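PDB 4AO9: beta-phenylalanine aminotransferase from Variovorax paradoxus, which probably transfers the amino group of beta-phenylalanine to a keto acid acceptor, using pyridoxal-5'-phosphate as cofactor in the manner of class-III aminotransferases. Local coordinates for residues Q28-A33 against L400-F405; R35-A40 against Y66-L71; G292-A297 against V325-A330; A356-L361 against D433-A438. One frame throughout, in Å; residues are numbered along the deposited sequence.

The four contacts run from the periphery to the dimer interface. Contacts 1 and 2 share helix 23-40 and touch through F405 and Y66: the first is a partly buried, apolar helix pair, the second a buried aromatic cluster on the loop 66-71. Contact 4, also a helix pair and on the same side of the chain's centre as contact 1, adds a salt bridge at the surface to its apolar packing. Contact 3 lies on the opposite side from contact 1, their centres about 38 Å apart; wholly buried, it combines a hydroxyl-to-carbonyl bond, a bridging water and methionine packing where strand 296-300 begins, near the cofactor. Contacts 2 and 3 both reach the second subunit.

Contact 1: residues Q28-A33 against L400-F405; sequences QALADA and LRQLLF
Q402 OE1 is hydrogen-bonded to the hydroxyl of Y34, one turn beyond L30 on the same helix, and L30 lies against the aliphatic part and the amide of that glutamine. The two side chains meet at about a right angle: L30 CD1 sits 3.7 Å from Q402 CB, and L30 CD2 is 3.8 Å from Q402 NE2. With CG of L30 trans to its own nitrogen (chi1 -168°), both methyl groups are carried toward helix 398-410. This is a helix-helix contact in the small domain of a fold type I, class-III aminotransferase, where the N-terminal helix 23-40 packs on helix 398-410 in the C-terminal part of the chain. The segment axes approach to 10.0 Å at 38°. L403 fills the space between them. Its CD2 methyl rests 3.7 Å from the backbone N of L30 and 3.9 Å from L30 CD1, and is flanked by alanines: A29 CB at 4.1 Å from L403 CD2 and, more loosely, A33 CB at 4.4 Å from the same methyl. The small alanine side chains let one leucine branch come right up to the backbone of helix 23-40. A29 also touches L449, and A33 touches F406.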
loop_
_atom_site.group_PDB
_atom_site.type_symbol
_atom_site.label_atom_id
_atom_site.label_comp_id
_atom_site.label_asym_id
_atom_site.label_seq_id
_atom_site.Cartn_x
_atom_site.Cartn_y
_atom_site.Cartn_z
ATOM N N GLN A 28 25.585 20.177 -25.481
ATOM C CA GLN A 28 24.894 21.108 -26.376
ATOM C C GLN A 28 23.563 20.547 -26.875
ATOM O O GLN A 28 22.546 21.238 -26.830
ATOM C CB GLN A 28 25.781 21.484 -27.573
ATOM C CG GLN A 28 27.042 22.277 -27.221
ATOM C CD GLN A 28 28.069 22.301 -28.356
ATOM O OE1 GLN A 28 27.745 22.614 -29.506
ATOM N NE2 GLN A 28 29.321 21.979 -28.029
ATOM N N ALA A 29 23.578 19.297 -27.342
ATOM C CA ALA A 29 22.375 18.640 -27.856
ATOM C C ALA A 29 21.311 18.511 -26.769
ATOM O O ALA A 29 20.116 18.663 -27.040
ATOM C CB ALA A 29 22.712 17.270 -28.434
ATOM N N LEU A 30 21.752 18.238 -25.542
ATOM C CA LEU A 30 20.832 18.122 -24.411
ATOM C C LEU A 30 20.212 19.467 -24.034
ATOM O O LEU A 30 19.007 19.539 -23.762
ATOM C CB LEU A 30 21.510 17.470 -23.201
ATOM C CG LEU A 30 20.562 17.043 -22.072
ATOM C CD1 LEU A 30 19.525 16.050 -22.585
ATOM C CD2 LEU A 30 21.351 16.439 -20.922
ATOM N N ALA A 31 21.029 20.523 -24.025
ATOM C CA ALA A 31 20.540 21.879 -23.753
ATOM C C ALA A 31 19.459 22.262 -24.763
ATOM O O ALA A 31 18.425 22.836 -24.399
ATOM C CB ALA A 31 21.693 22.887 -23.789
ATOM N N ASP A 32 19.705 21.924 -26.026
ATOM C CA ASP A 32 18.752 22.144 -27.102
ATOM C C ASP A 32 17.447 21.356 -26.876
ATOM O O ASP A 32 16.357 21.899 -27.033
ATOM C CB ASP A 32 19.398 21.785 -28.450
ATOM C CG ASP A 32 18.449 21.943 -29.611
ATOM O OD1 ASP A 32 18.103 23.098 -29.951
ATOM O OD2 ASP A 32 18.047 20.911 -30.186
ATOM N N ALA A 33 17.569 20.084 -26.492
ATOM C CA ALA A 33 16.392 19.247 -26.231
ATOM C C ALA A 33 15.542 19.801 -25.083
ATOM O O ALA A 33 14.305 19.834 -25.175
ATOM C CB ALA A 33 16.806 17.804 -25.955
ATOM N N LEU A 400 22.631 10.315 -22.734
ATOM C CA LEU A 400 22.164 9.610 -23.920
ATOM C C LEU A 400 20.750 9.066 -23.739
ATOM O O LEU A 400 19.944 9.120 -24.663
ATOM C CB LEU A 400 23.141 8.492 -24.321
ATOM C CG LEU A 400 24.560 8.937 -24.684
ATOM C CD1 LEU A 400 25.423 7.734 -24.999
ATOM C CD2 LEU A 400 24.553 9.915 -25.857
ATOM N N ARG A 401 20.456 8.540 -22.550
ATOM C CA ARG A 401 19.089 8.130 -22.214
ATOM C C ARG A 401 18.120 9.313 -22.300
ATOM O O ARG A 401 16.993 9.165 -22.779
ATOM C CB ARG A 401 19.030 7.509 -20.812
ATOM C CG ARG A 401 19.815 6.204 -20.664
ATOM C CD ARG A 401 19.325 5.433 -19.439
ATOM N NE ARG A 401 19.368 3.977 -19.620
ATOM C CZ ARG A 401 19.084 3.106 -18.652
ATOM N NH1 ARG A 401 18.734 3.529 -17.441
ATOM N NH2 ARG A 401 19.141 1.808 -18.890
ATOM N N GLN A 402 18.569 10.484 -21.846
ATOM C CA GLN A 402 17.728 11.686 -21.921
ATOM C C GLN A 402 17.479 12.083 -23.373
ATOM O O GLN A 402 16.344 12.369 -23.763
ATOM C CB GLN A 402 18.342 12.851 -21.146
ATOM C CG GLN A 402 18.480 12.624 -19.658
ATOM C CD GLN A 402 18.995 13.855 -18.956
ATOM O OE1 GLN A 402 18.281 14.858 -18.824
ATOM N NE2 GLN A 402 20.236 13.795 -18.500
ATOM N N LEU A 403 18.537 12.092 -24.183
ATOM C CA LEU A 403 18.390 12.425 -25.598
ATOM C C LEU A 403 17.403 11.488 -26.296
ATOM O O LEU A 403 16.560 11.940 -27.068
ATOM C CB LEU A 403 19.755 12.454 -26.315
ATOM C CG LEU A 403 20.700 13.601 -25.904
ATOM C CD1 LEU A 403 22.099 13.439 -26.503
ATOM C CD2 LEU A 403 20.146 14.970 -26.279
ATOM N N LEU A 404 17.493 10.190 -25.995
ATOM C CA LEU A 404 16.535 9.203 -26.517
ATOM C C LEU A 404 15.098 9.518 -26.107
ATOM O O LEU A 404 14.192 9.526 -26.946
ATOM C CB LEU A 404 16.901 7.784 -26.053
ATOM C CG LEU A 404 15.931 6.678 -26.500
ATOM C CD1 LEU A 404 15.832 6.562 -28.028
ATOM C CD2 LEU A 404 16.378 5.354 -25.906
ATOM N N PHE A 405 14.907 9.777 -24.812
ATOM C CA PHE A 405 13.594 10.108 -24.264
ATOM C C PHE A 405 12.951 11.297 -24.984
ATOM O O PHE A 405 11.799 11.218 -25.412
ATOM C CB PHE A 405 13.693 10.380 -22.753
ATOM C CG PHE A 405 12.411 10.872 -22.148
ATOM C CD1 PHE A 405 11.388 9.975 -21.830
ATOM C CD2 PHE A 405 12.212 12.234 -21.925
ATOM C CE1 PHE A 405 10.187 10.429 -21.289
ATOM C CE2 PHE A 405 11.007 12.698 -21.379
ATOM C CZ PHE A 405 9.996 11.788 -21.067
#

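Contact 2: residues R35-A40 against Y66-L71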
loop_
_atom_site.group_PDB
_atom_site.type_symbol
_atom_site.label_atom_id
_atom_site.label_comp_id
_atom_site.label_asym_id
_atom_site.label_seq_id
_atom_site.Cartn_x
_atom_site.Cartn_y
_atom_site.Cartn_z
ATOM N N ARG A 35 15.354 22.945 -24.152
ATOM C CA ARG A 35 14.683 24.160 -24.613
ATOM C C ARG A 35 13.450 23.858 -25.457
ATOM O O ARG A 35 12.387 24.450 -25.244
ATOM C CB ARG A 35 15.636 25.072 -25.394
ATOM C CG ARG A 35 14.981 26.393 -25.792
ATOM C CD ARG A 35 15.757 27.154 -26.856
ATOM N NE ARG A 35 15.915 26.425 -28.117
ATOM C CZ ARG A 35 14.937 26.167 -28.985
ATOM N NH1 ARG A 35 13.687 26.545 -28.737
ATOM N NH2 ARG A 35 15.214 25.505 -30.102
ATOM N N ARG A 36 13.596 22.952 -26.421
ATOM C CA ARG A 36 12.492 22.589 -27.301
ATOM C C ARG A 36 11.346 21.953 -26.503
ATOM O O ARG A 36 10.176 22.278 -26.718
ATOM C CB ARG A 36 12.970 21.667 -28.427
ATOM C CG ARG A 36 13.732 22.391 -29.544
ATOM C CD ARG A 36 14.064 21.467 -30.719
ATOM N NE ARG A 36 15.211 20.597 -30.442
ATOM C CZ ARG A 36 15.125 19.325 -30.059
ATOM N NH1 ARG A 36 13.938 18.745 -29.902
ATOM N NH2 ARG A 36 16.232 18.626 -29.830
ATOM N N PHE A 37 11.702 21.066 -25.577
ATOM C CA PHE A 37 10.726 20.437 -24.688
ATOM C C PHE A 37 9.981 21.489 -23.861
ATOM O O PHE A 37 8.745 21.472 -23.782
ATOM C CB PHE A 37 11.440 19.413 -23.797
ATOM C CG PHE A 37 10.578 18.838 -22.697
ATOM C CD1 PHE A 37 9.783 17.720 -22.930
ATOM C CD2 PHE A 37 10.568 19.425 -21.440
ATOM C CE1 PHE A 37 8.985 17.191 -21.914
ATOM C CE2 PHE A 37 9.771 18.911 -20.420
ATOM C CZ PHE A 37 8.983 17.785 -20.660
ATOM N N THR A 38 10.734 22.416 -23.270
ATOM C CA THR A 38 10.151 23.486 -22.457
ATOM C C THR A 38 9.203 24.373 -23.274
ATOM O O THR A 38 8.077 24.626 -22.856
ATOM C CB THR A 38 11.256 24.346 -21.802
ATOM O OG1 THR A 38 12.028 23.530 -20.913
ATOM C CG2 THR A 38 10.666 25.519 -21.025
ATOM N N ASP A 39 9.660 24.822 -24.445
ATOM C CA ASP A 39 8.873 25.737 -25.280
ATOM C C ASP A 39 7.578 25.115 -25.779
ATOM O O ASP A 39 6.570 25.805 -25.924
ATOM C CB ASP A 39 9.695 26.237 -26.473
ATOM C CG ASP A 39 10.855 27.132 -26.057
ATOM O OD1 ASP A 39 10.916 27.531 -24.874
ATOM O OD2 ASP A 39 11.705 27.423 -26.922
ATOM N N ALA A 40 7.611 23.802 -26.005
ATOM C CA ALA A 40 6.472 23.073 -26.552
ATOM C C ALA A 40 5.442 22.681 -25.499
ATOM O O ALA A 40 4.324 22.304 -25.853
ATOM C CB ALA A 40 6.958 21.827 -27.284
ATOM N N TYR A 66 11.354 13.894 -14.129
ATOM C CA TYR A 66 12.560 14.063 -14.939
ATOM C C TYR A 66 12.760 15.542 -15.235
ATOM O O TYR A 66 11.800 16.332 -15.221
ATOM C CB TYR A 66 12.505 13.244 -16.241
ATOM C CG TYR A 66 11.211 13.390 -17.004
ATOM C CD1 TYR A 66 10.126 12.548 -16.726
ATOM C CD2 TYR A 66 11.053 14.368 -18.000
ATOM C CE1 TYR A 66 8.921 12.668 -17.397
ATOM C CE2 TYR A 66 9.836 14.493 -18.685
ATOM C CZ TYR A 66 8.777 13.638 -18.380
ATOM O OH TYR A 66 7.577 13.747 -19.051
ATOM N N ALA A 67 14.016 15.914 -15.487
ATOM C CA ALA A 67 14.361 17.288 -15.815
ATOM C C ALA A 67 14.053 17.594 -17.285
ATOM O O ALA A 67 14.077 16.694 -18.122
ATOM C CB ALA A 67 15.829 17.540 -15.497
ATOM N N PRO A 68 13.760 18.865 -17.611
ATOM C CA PRO A 68 13.704 20.003 -16.690
ATOM C C PRO A 68 12.463 20.003 -15.792
ATOM O O PRO A 68 12.502 20.565 -14.690
ATOM C CB PRO A 68 13.727 21.214 -17.629
ATOM C CG PRO A 68 13.124 20.730 -18.892
ATOM C CD PRO A 68 13.545 19.275 -19.012
ATOM N N PHE A 69 11.394 19.358 -16.262
ATOM C CA PHE A 69 10.167 19.116 -15.494
ATOM C C PHE A 69 9.398 18.019 -16.223
ATOM O O PHE A 69 9.555 17.861 -17.428
ATOM C CB PHE A 69 9.295 20.382 -15.379
ATOM C CG PHE A 69 8.899 20.964 -16.704
ATOM C CD1 PHE A 69 9.713 21.896 -17.338
ATOM C CD2 PHE A 69 7.722 20.567 -17.338
ATOM C CE1 PHE A 69 9.364 22.426 -18.574
ATOM C CE2 PHE A 69 7.363 21.088 -18.584
ATOM C CZ PHE A 69 8.192 22.027 -19.205
ATOM N N PRO A 70 8.571 17.248 -15.497
ATOM C CA PRO A 70 7.812 16.187 -16.160
ATOM C C PRO A 70 6.554 16.719 -16.824
ATOM O O PRO A 70 5.943 17.677 -16.329
ATOM C CB PRO A 70 7.454 15.243 -15.008
ATOM C CG PRO A 70 7.382 16.153 -13.806
ATOM C CD PRO A 70 8.486 17.152 -14.028
ATOM N N LEU A 71 6.158 16.081 -17.917
ATOM C CA LEU A 71 4.859 16.351 -18.525
ATOM C C LEU A 71 3.736 15.926 -17.591
ATOM O O LEU A 71 3.819 14.885 -16.923
ATOM C CB LEU A 71 4.703 15.589 -19.841
ATOM C CG LEU A 71 5.659 15.900 -20.996
ATOM C CD1 LEU A 71 5.467 14.905 -22.138
ATOM C CD2 LEU A 71 5.429 17.307 -21.492
#
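F37 is the side chain through which helix 23-40 meets the loop 66-71, part of the N-terminal portion of the small domain in this fold type I aminotransferase. Its ring is inserted among Y66, P68, F69 and L71. The carbonyl oxygen of F69 faces the CE2-CZ rim of the F37 ring, level with it and 3.2 Å from F37 CE2. The same CE2 also stands over one face of the F69 ring, toward its rim, 3.7 Å from F69 CZ; the planes are inclined at 47°, so the rings meet obliquely. F37 CZ meets the edge of the Y66 ring, 3.9 Å from Y66 CE2. L71 CD2 reaches F37 CE1 at 3.6 Å, and F37 CD2 rests 3.8 Å from P68 CG. F37 CG points anti to the backbone N (chi1 172°), which carries the ring clear of the helix. T38, next in the helix, adds OG1 beside P68 CG at 3.6 Å; this hydroxyl is hydrogen-bonded to the carbonyl of Y34.

Behind this first shell, F406 meets the F37 ring edge-to-face, F405 does the same to Y66, and L409 covers both F37 and L71, so helix 398-410 backs the cluster. F48 and Q45 of helix 42-51 touch F69. On the far side of the loop, P70 packs on H125 of the second subunit. A cis peptide bond precedes P68, and the loop is closed on itself where L71 N donates to Y66 OH at 3.0 Å and 165°.

Contact 3: residues G292-A297 against V325-A330; sequences GMSFGA and VMTMAA
M293, at the start of the approach to strand 296-300, folds over the first turns of helix 325-337. Its chi1 (-52°) sets CG 3.5 Å from A330 CB; the bends at chi2 and chi3 then curl CE of M293 round to within 4.2 Å of M326 CE. M293 CB lies 3.5 Å from T327 OG1.

S294 brings the polar link. T327 OG1 donates to S294 O at 3.0 Å, in the carbonyl plane, with a C=O...donor angle of 150°. T327 OG1 in turn accepts a 2.7 Å bond from a water, which also lies 3.0 Å from S294 OG, so the water bridges the two hydroxyls while the threonine proton is spent on the carbonyl. Across the dimer interface M293 packs on M326 of the second subunit, M326 on its M293, and S294 OG makes a weak hydrogen bond to S294 OG of that subunit.

F295 follows with its ring edge against the threonine methyl, F295 CD1 to T327 CG2 at 3.7 Å; its side chain is about 7 Å from a bound pyridoxal-5'-phosphate. The chain then becomes a strand at G296 and A297, antiparallel between strands 145-149 and 282-286 as is characteristic of the fold type I large-domain sheet, while helix 106-117 packs on M326 and A330, and helix 129-139 on F295 and M328.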
loop_
_atom_site.group_PDB
_atom_site.type_symbol
_atom_site.label_atom_id
_atom_site.label_comp_id
_atom_site.label_asym_id
_atom_site.label_seq_id
_atom_site.Cartn_x
_atom_site.Cartn_y
_atom_site.Cartn_z
ATOM N N GLY A 292 -5.305 -2.883 -12.825
ATOM C CA GLY A 292 -4.964 -1.471 -12.881
ATOM C C GLY A 292 -5.259 -0.726 -11.593
ATOM O O GLY A 292 -4.928 0.449 -11.462
ATOM N N MET A 293 -5.865 -1.417 -10.627
ATOM C CA MET A 293 -6.154 -0.850 -9.319
ATOM C C MET A 293 -5.025 -1.188 -8.337
ATOM O O MET A 293 -4.279 -2.134 -8.567
ATOM C CB MET A 293 -7.482 -1.417 -8.780
ATOM C CG MET A 293 -8.670 -1.314 -9.741
ATOM S SD MET A 293 -9.148 0.388 -10.076
ATOM C CE MET A 293 -9.574 0.966 -8.435
ATOM N N SER A 294 -4.922 -0.432 -7.246
ATOM C CA SER A 294 -3.938 -0.699 -6.184
ATOM C C SER A 294 -3.977 -2.170 -5.811
ATOM O O SER A 294 -5.055 -2.734 -5.585
ATOM C CB SER A 294 -4.265 0.125 -4.942
ATOM O OG SER A 294 -5.523 -0.262 -4.405
ATOM N N PHE A 295 -2.814 -2.810 -5.773
ATOM C CA PHE A 295 -2.791 -4.257 -5.577
ATOM C C PHE A 295 -1.411 -4.793 -5.261
ATOM O O PHE A 295 -0.412 -4.293 -5.792
ATOM C CB PHE A 295 -3.274 -4.956 -6.863
ATOM C CG PHE A 295 -3.177 -6.448 -6.804
ATOM C CD1 PHE A 295 -4.229 -7.190 -6.282
ATOM C CD2 PHE A 295 -2.035 -7.113 -7.255
ATOM C CE1 PHE A 295 -4.146 -8.571 -6.194
ATOM C CE2 PHE A 295 -1.933 -8.502 -7.144
ATOM C CZ PHE A 295 -2.996 -9.222 -6.624
ATOM N N GLY A 296 -1.374 -5.820 -4.409
ATOM C CA GLY A 296 -0.236 -6.737 -4.317
ATOM C C GLY A 296 -0.741 -8.052 -3.744
ATOM O O GLY A 296 -1.883 -8.141 -3.265
ATOM N N ALA A 297 0.085 -9.089 -3.813
ATOM C CA ALA A 297 -0.238 -10.358 -3.133
ATOM C C ALA A 297 1.041 -11.090 -2.803
ATOM O O ALA A 297 2.043 -10.952 -3.490
ATOM C CB ALA A 297 -1.162 -11.259 -3.989
ATOM N N VAL A 325 -13.417 -4.301 -2.782
ATOM C CA VAL A 325 -14.179 -4.903 -3.869
ATOM C C VAL A 325 -13.831 -4.381 -5.249
ATOM O O VAL A 325 -13.980 -5.100 -6.235
ATOM C CB VAL A 325 -15.715 -4.808 -3.661
ATOM C CG1 VAL A 325 -16.153 -5.667 -2.500
ATOM C CG2 VAL A 325 -16.169 -3.361 -3.508
ATOM N N MET A 326 -13.364 -3.136 -5.335
ATOM C CA MET A 326 -13.029 -2.590 -6.649
ATOM C C MET A 326 -11.799 -3.271 -7.246
ATOM O O MET A 326 -11.817 -3.679 -8.405
ATOM C CB MET A 326 -12.858 -1.077 -6.555
ATOM C CG MET A 326 -14.192 -0.383 -6.264
ATOM S SD MET A 326 -13.981 1.309 -5.715
ATOM C CE MET A 326 -13.436 2.071 -7.246
ATOM N N THR A 327 -10.747 -3.404 -6.447
ATOM C CA THR A 327 -9.562 -4.167 -6.858
ATOM C C THR A 327 -9.903 -5.623 -7.168
ATOM O O THR A 327 -9.466 -6.159 -8.183
ATOM C CB THR A 327 -8.450 -4.110 -5.786
ATOM O OG1 THR A 327 -8.035 -2.740 -5.620
ATOM C CG2 THR A 327 -7.237 -4.979 -6.175
ATOM N N MET A 328 -10.685 -6.260 -6.305
ATOM C CA MET A 328 -11.031 -7.672 -6.506
ATOM C C MET A 328 -11.800 -7.854 -7.817
ATOM O O MET A 328 -11.541 -8.798 -8.565
ATOM C CB MET A 328 -11.849 -8.225 -5.334
ATOM C CG MET A 328 -11.167 -8.144 -3.954
ATOM S SD MET A 328 -9.649 -9.091 -3.717
ATOM C CE MET A 328 -8.379 -7.860 -4.019
ATOM N N ALA A 329 -12.733 -6.945 -8.093
ATOM C CA ALA A 329 -13.515 -7.003 -9.328
ATOM C C ALA A 329 -12.643 -6.723 -10.553
ATOM O O ALA A 329 -12.708 -7.451 -11.553
ATOM C CB ALA A 329 -14.678 -6.019 -9.256
ATOM N N ALA A 330 -11.821 -5.679 -10.480
ATOM C CA ALA A 330 -11.012 -5.282 -11.635
ATOM C C ALA A 330 -9.980 -6.347 -11.968
ATOM O O ALA A 330 -9.765 -6.678 -13.140
ATOM C CB ALA A 330 -10.318 -3.949 -11.376
HETATM O O HOH W 1 -8.306 -0.065 -5.400
#

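Contact 4: residues A356-L361 against D433-A438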
loop_
_atom_site.group_PDB
_atom_site.type_symbol
_atom_site.label_atom_id
_atom_site.label_comp_id
_atom_site.label_asym_id
_atom_site.label_seq_id
_atom_site.Cartn_x
_atom_site.Cartn_y
_atom_site.Cartn_z
ATOM N N ALA A 356 14.247 -8.285 -30.947
ATOM C CA ALA A 356 15.164 -8.787 -31.968
ATOM C C ALA A 356 15.339 -7.772 -33.099
ATOM O O ALA A 356 16.468 -7.541 -33.546
ATOM C CB ALA A 356 14.697 -10.129 -32.503
ATOM N N ARG A 357 14.240 -7.158 -33.542
ATOM C CA ARG A 357 14.306 -6.115 -34.571
ATOM C C ARG A 357 15.188 -4.958 -34.111
ATOM O O ARG A 357 16.031 -4.474 -34.862
ATOM C CB ARG A 357 12.918 -5.592 -34.937
ATOM C CG ARG A 357 12.105 -6.497 -35.853
ATOM C CD ARG A 357 10.671 -5.998 -35.956
ATOM N NE ARG A 357 10.547 -4.752 -36.708
ATOM C CZ ARG A 357 9.424 -4.048 -36.827
ATOM N NH1 ARG A 357 8.307 -4.448 -36.222
ATOM N NH2 ARG A 357 9.413 -2.934 -37.545
ATOM N N LEU A 358 15.000 -4.521 -32.869
ATOM C CA LEU A 358 15.773 -3.406 -32.345
ATOM C C LEU A 358 17.253 -3.731 -32.205
ATOM O O LEU A 358 18.100 -2.910 -32.548
ATOM C CB LEU A 358 15.208 -2.955 -30.999
ATOM C CG LEU A 358 13.830 -2.306 -31.039
ATOM C CD1 LEU A 358 13.265 -2.249 -29.622
ATOM C CD2 LEU A 358 13.890 -0.916 -31.675
ATOM N N ASN A 359 17.563 -4.915 -31.680
ATOM C CA ASN A 359 18.953 -5.339 -31.545
ATOM C C ASN A 359 19.660 -5.506 -32.887
ATOM O O ASN A 359 20.828 -5.150 -33.014
ATOM C CB ASN A 359 19.047 -6.578 -30.662
ATOM C CG ASN A 359 18.920 -6.225 -29.200
ATOM O OD1 ASN A 359 19.365 -5.156 -28.781
ATOM N ND2 ASN A 359 18.316 -7.109 -28.417
ATOM N N ALA A 360 18.928 -5.984 -33.886
ATOM C CA ALA A 360 19.478 -6.122 -35.238
ATOM C C ALA A 360 19.805 -4.750 -35.819
ATOM O O ALA A 360 20.875 -4.559 -36.416
ATOM C CB ALA A 360 18.508 -6.874 -36.134
ATOM N N LEU A 361 18.892 -3.801 -35.630
ATOM C CA LEU A 361 19.078 -2.427 -36.092
ATOM C C LEU A 361 20.330 -1.800 -35.482
ATOM O O LEU A 361 21.173 -1.251 -36.198
ATOM C CB LEU A 361 17.829 -1.585 -35.779
ATOM C CG LEU A 361 17.862 -0.065 -35.970
ATOM C CD1 LEU A 361 18.146 0.321 -37.422
ATOM C CD2 LEU A 361 16.543 0.557 -35.487
ATOM N N ASP A 433 5.858 -0.682 -35.157
ATOM C CA ASP A 433 6.656 -0.251 -36.307
ATOM C C ASP A 433 7.180 1.168 -36.112
ATOM O O ASP A 433 8.328 1.460 -36.453
ATOM C CB ASP A 433 5.838 -0.306 -37.605
ATOM C CG ASP A 433 5.624 -1.719 -38.116
ATOM O OD1 ASP A 433 6.394 -2.630 -37.745
ATOM O OD2 ASP A 433 4.674 -1.916 -38.912
ATOM N N ARG A 434 6.337 2.041 -35.557
ATOM C CA ARG A 434 6.730 3.425 -35.296
ATOM C C ARG A 434 7.836 3.523 -34.253
ATOM O O ARG A 434 8.715 4.371 -34.381
ATOM C CB ARG A 434 5.531 4.294 -34.901
ATOM C CG ARG A 434 4.607 4.598 -36.076
ATOM C CD ARG A 434 3.799 5.877 -35.871
ATOM N NE ARG A 434 2.982 5.813 -34.663
ATOM C CZ ARG A 434 1.850 5.122 -34.551
ATOM N NH1 ARG A 434 1.374 4.420 -35.579
ATOM N NH2 ARG A 434 1.194 5.127 -33.398
ATOM N N TYR A 435 7.796 2.667 -33.225
ATOM C CA TYR A 435 8.887 2.626 -32.256
ATOM C C TYR A 435 10.222 2.282 -32.932
ATOM O O TYR A 435 11.220 2.980 -32.730
ATOM C CB TYR A 435 8.590 1.698 -31.052
ATOM C CG TYR A 435 9.628 1.883 -29.958
ATOM C CD1 TYR A 435 10.830 1.173 -29.990
ATOM C CD2 TYR A 435 9.435 2.798 -28.917
ATOM C CE1 TYR A 435 11.806 1.359 -29.027
ATOM C CE2 TYR A 435 10.418 2.991 -27.936
ATOM C CZ TYR A 435 11.597 2.262 -28.004
ATOM O OH TYR A 435 12.592 2.439 -27.082
ATOM N N VAL A 436 10.218 1.228 -33.745
ATOM C CA VAL A 436 11.428 0.790 -34.454
ATOM C C VAL A 436 11.942 1.904 -35.371
ATOM O O VAL A 436 13.134 2.205 -35.379
ATOM C CB VAL A 436 11.183 -0.505 -35.257
ATOM C CG1 VAL A 436 12.428 -0.900 -36.048
ATOM C CG2 VAL A 436 10.790 -1.632 -34.322
ATOM N N ALA A 437 11.027 2.539 -36.102
ATOM C CA ALA A 437 11.388 3.653 -36.974
ATOM C C ALA A 437 11.984 4.824 -36.189
ATOM O O ALA A 437 12.905 5.489 -36.669
ATOM C CB ALA A 437 10.188 4.100 -37.803
ATOM N N ALA A 438 11.482 5.057 -34.971
ATOM C CA ALA A 438 11.974 6.147 -34.129
ATOM C C ALA A 438 13.376 5.887 -33.573
ATOM O O ALA A 438 14.172 6.814 -33.413
ATOM C CB ALA A 438 10.984 6.456 -33.012
#
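R357 grips D433 end-on, with NH1 and NH2 both donating to the single oxygen OD1. R357 NH1 and NH2 each stand 3.0 Å from D433 OD1, with bent N-H...O angles of 141° and 142°, as expected when two donors share one acceptor. The two reach that oxygen differently: NH1 comes in almost in line with the C-O bond, NH2 from the anti side and well out of the carboxylate plane. OD1 itself lies close to the guanidinium plane, but the carboxylate is turned steeply out of it. A bend at chi3 (70°) helps to swing the guanidinium across toward the neighbouring helix, and V436 CG2 sits over the centre of one face, 3.7 Å from R357 CZ. The salt bridge thus runs over a valine methyl at the solvent-facing rim of the contact; R434, next to D433, has its own salt bridge with D431.

Further in, the packing is apolar. L358 crosses Y435 at about a right angle, CD1 of L358 lying 3.9 Å from CE1 of Y435, and L358 CD2 is 4.1 Å from V436 CG2. L361 CD2 makes van der Waals contact with the backbone, 3.8 Å from V436 O.

The two helices run side by side in nearly the same direction, their segment axes 10.3 Å apart. L358 and Y435 both also touch F371 of strand 370-374, helices packed against strands as is typical of the C-terminal part of the small domain of fold type I aminotransferases.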